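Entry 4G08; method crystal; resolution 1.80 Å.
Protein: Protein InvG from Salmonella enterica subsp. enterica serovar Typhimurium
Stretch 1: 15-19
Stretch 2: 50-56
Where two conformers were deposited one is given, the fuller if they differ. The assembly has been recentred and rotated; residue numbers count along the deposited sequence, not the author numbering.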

# COMPACT_ATOMS: atom_id res chain seq x y z
N GLY A 15 -15.61 -12.12 15.25
CA GLY A 15 -16.21 -13.02 14.23
C GLY A 15 -17.44 -12.40 13.62
O GLY A 15 -18.09 -11.55 14.22
N PHE A 16 -17.78 -12.87 12.41
CA PHE A 16 -18.72 -12.18 11.57
C PHE A 16 -19.17 -13.02 10.37
O PHE A 16 -18.36 -13.37 9.57
CB PHE A 16 -17.98 -10.97 11.07
CG PHE A 16 -18.80 -10.04 10.29
CD1 PHE A 16 -20.11 -9.88 10.57
CD2 PHE A 16 -18.25 -9.33 9.27
CE1 PHE A 16 -20.83 -9.02 9.83
CE2 PHE A 16 -18.99 -8.51 8.55
CZ PHE A 16 -20.27 -8.35 8.82
N VAL A 17 -20.47 -13.32 10.25
CA VAL A 17 -20.94 -13.88 8.97
C VAL A 17 -21.48 -12.78 8.07
O VAL A 17 -22.58 -12.28 8.28
CB VAL A 17 -22.05 -14.95 9.13
CG1 VAL A 17 -22.43 -15.51 7.77
CG2 VAL A 17 -21.58 -16.08 10.03
N ALA A 18 -20.75 -12.49 7.00
CA ALA A 18 -21.15 -11.44 6.09
C ALA A 18 -22.17 -11.97 5.09
O ALA A 18 -22.07 -13.10 4.64
CB ALA A 18 -19.93 -10.90 5.36
N LYS A 19 -23.15 -11.14 4.76
CA LYS A 19 -24.10 -11.47 3.70
C LYS A 19 -24.34 -10.28 2.80
O LYS A 19 -25.16 -9.41 3.10
CB LYS A 19 -25.42 -11.98 4.27
CG LYS A 19 -26.35 -12.50 3.19
CD LYS A 19 -27.76 -12.74 3.69
CE LYS A 19 -28.43 -13.82 2.86
NZ LYS A 19 -29.91 -13.64 2.76
N THR A 50 -19.42 -11.78 1.05
CA THR A 50 -20.19 -12.78 1.77
C THR A 50 -19.26 -13.83 2.32
O THR A 50 -18.28 -14.19 1.68
CB THR A 50 -21.21 -13.47 0.86
OG1 THR A 50 -22.24 -12.54 0.50
CG2 THR A 50 -21.85 -14.62 1.58
N GLY A 51 -19.58 -14.34 3.49
CA GLY A 51 -18.88 -15.50 4.03
C GLY A 51 -18.77 -15.51 5.53
O GLY A 51 -19.05 -14.52 6.21
N ASN A 52 -18.31 -16.64 6.06
CA ASN A 52 -18.03 -16.72 7.47
C ASN A 52 -16.61 -16.28 7.76
O ASN A 52 -15.65 -16.82 7.20
CB ASN A 52 -18.24 -18.14 7.96
CG ASN A 52 -17.90 -18.31 9.42
OD1 ASN A 52 -18.43 -17.60 10.27
ND2 ASN A 52 -16.89 -19.11 9.69
N PHE A 53 -16.48 -15.21 8.54
CA PHE A 53 -15.17 -14.65 8.82
C PHE A 53 -14.80 -14.72 10.28
O PHE A 53 -15.57 -14.35 11.17
CB PHE A 53 -15.07 -13.22 8.34
CG PHE A 53 -15.10 -13.08 6.87
CD1 PHE A 53 -13.95 -13.22 6.13
CD2 PHE A 53 -16.31 -12.94 6.22
CE1 PHE A 53 -14.00 -13.18 4.76
CE2 PHE A 53 -16.37 -12.90 4.85
CZ PHE A 53 -15.21 -13.03 4.12
N GLU A 54 -13.54 -15.06 10.49
CA GLU A 54 -12.88 -14.95 11.78
C GLU A 54 -11.67 -14.06 11.58
O GLU A 54 -11.01 -14.10 10.54
CB GLU A 54 -12.43 -16.32 12.26
CG GLU A 54 -13.54 -17.22 12.77
CD GLU A 54 -14.17 -16.71 14.06
OE1 GLU A 54 -13.47 -16.01 14.83
OE2 GLU A 54 -15.34 -17.07 14.33
N PHE A 55 -11.42 -13.22 12.57
CA PHE A 55 -10.39 -12.21 12.46
C PHE A 55 -9.21 -12.58 13.36
O PHE A 55 -8.65 -11.73 14.05
CB PHE A 55 -10.97 -10.85 12.84
CG PHE A 55 -12.07 -10.40 11.93
CD1 PHE A 55 -11.92 -10.48 10.56
CD2 PHE A 55 -13.28 -9.98 12.44
CE1 PHE A 55 -12.94 -10.09 9.71
CE2 PHE A 55 -14.30 -9.58 11.60
CZ PHE A 55 -14.14 -9.67 10.23
N HIS A 56 -8.82 -13.83 13.32
CA HIS A 56 -7.72 -14.34 14.15
C HIS A 56 -6.37 -13.93 13.58
O HIS A 56 -5.35 -14.13 14.20
CB HIS A 56 -7.80 -15.86 14.27
CG HIS A 56 -7.95 -16.56 12.97
ND1 HIS A 56 -9.17 -16.76 12.38
CD2 HIS A 56 -7.04 -17.07 12.12
CE1 HIS A 56 -9.01 -17.35 11.22
NE2 HIS A 56 -7.72 -17.55 11.03
O HOH W 1 -12.79 -13.00 15.07

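At Gly51 the strand pairing runs through a residue whose backbone angles (phi 148°, psi 171°) only glycine adopts comfortably: a CB here would be jammed against the carbonyl O of Thr50 and would also lie 3.2 Å from CE2 of Phe53. The ring of Phe53 leans into the space left by the missing side chain, and the chain turns a corner at this point without giving up its pairing with Ala18.

The two stretches run antiparallel, their end-to-end directions 169° apart, and the backbone does most of the holding. Two hydrogen-bonded pairs frame one non-hydrogen-bonded pair. Phe16 and Phe53 exchange bonds in both directions, from Phe16 N to Phe53 O (2.9 Å) and from Phe53 N to Phe16 O (2.8 Å). Two residues further along, Ala18 N donates to Gly51 O (2.8 Å) and Gly51 N donates to Ala18 O (3.0 Å), the latter nearly straight at 165°. Between these two hydrogen-bonded pairs Val17 faces Asn52, and their CA atoms approach to 4.3 Å, against 5.1 Å between the CA atoms of Phe16 and Phe53. Three of these four carbonyls also receive CA-H...O contacts, each 3.4 Å: Val17 CA to Gly51 O, Thr50 CA to Ala18 O, and Gly15 CA to Phe53 O. Each adds a weaker contact to a carbonyl already engaged by an amide.

Alternation along the strands sorts the side chains. Phe16, Ala18 and Phe53 share one face, where the apolar packing lies. The small methyl of Ala18, a buried residue, fits beside the Phe53 ring, with Ala18 CB 4.1 Å from Phe53 CE2. Phe53 takes the m rotamer, which carries its ring along the strand toward Gly51 and Ala18. Phe16, in the t rotamer, meets Phe55 instead: Phe16 CB lies 4.0 Å from Phe55 CE2, and Phe55 CZ sits at the edge of the Phe16 ring. The CA-to-CB bond of Phe55 points sideways, yet the end of its buried ring comes nearer to stretch 1, so an aromatic beyond the bridged pairs still reaches the contact.

The other face carries Val17 and Asn52, both exposed. Val17 CG2 rests 3.5 Å from Asn52 OD1, a van der Waals contact between a branched aliphatic and a polar amide suited to solvent. At the Lys19 end, Thr50 places CG2 3.4 Å from Ala18 O, while its OG1 hydrogen-bonds elsewhere in the structure. The CA-to-CB bond of Lys19 points away from stretch 2, and its extended chain suits an exposed site.

At the opposite end one water ties the stretches together. It accepts from Gly15 N (3.0 Å) and Phe55 N (2.9 Å) and donates to Glu54 OE1 (3.1 Å). The CA-to-CB bond of Glu54 points away, but its side chain bends back, bringing the carboxylate within reach of the water. A CB on Gly15 would come to a tight 3.0 Å from Glu54 OE2. In all, 433 Å² is buried, counting both sides.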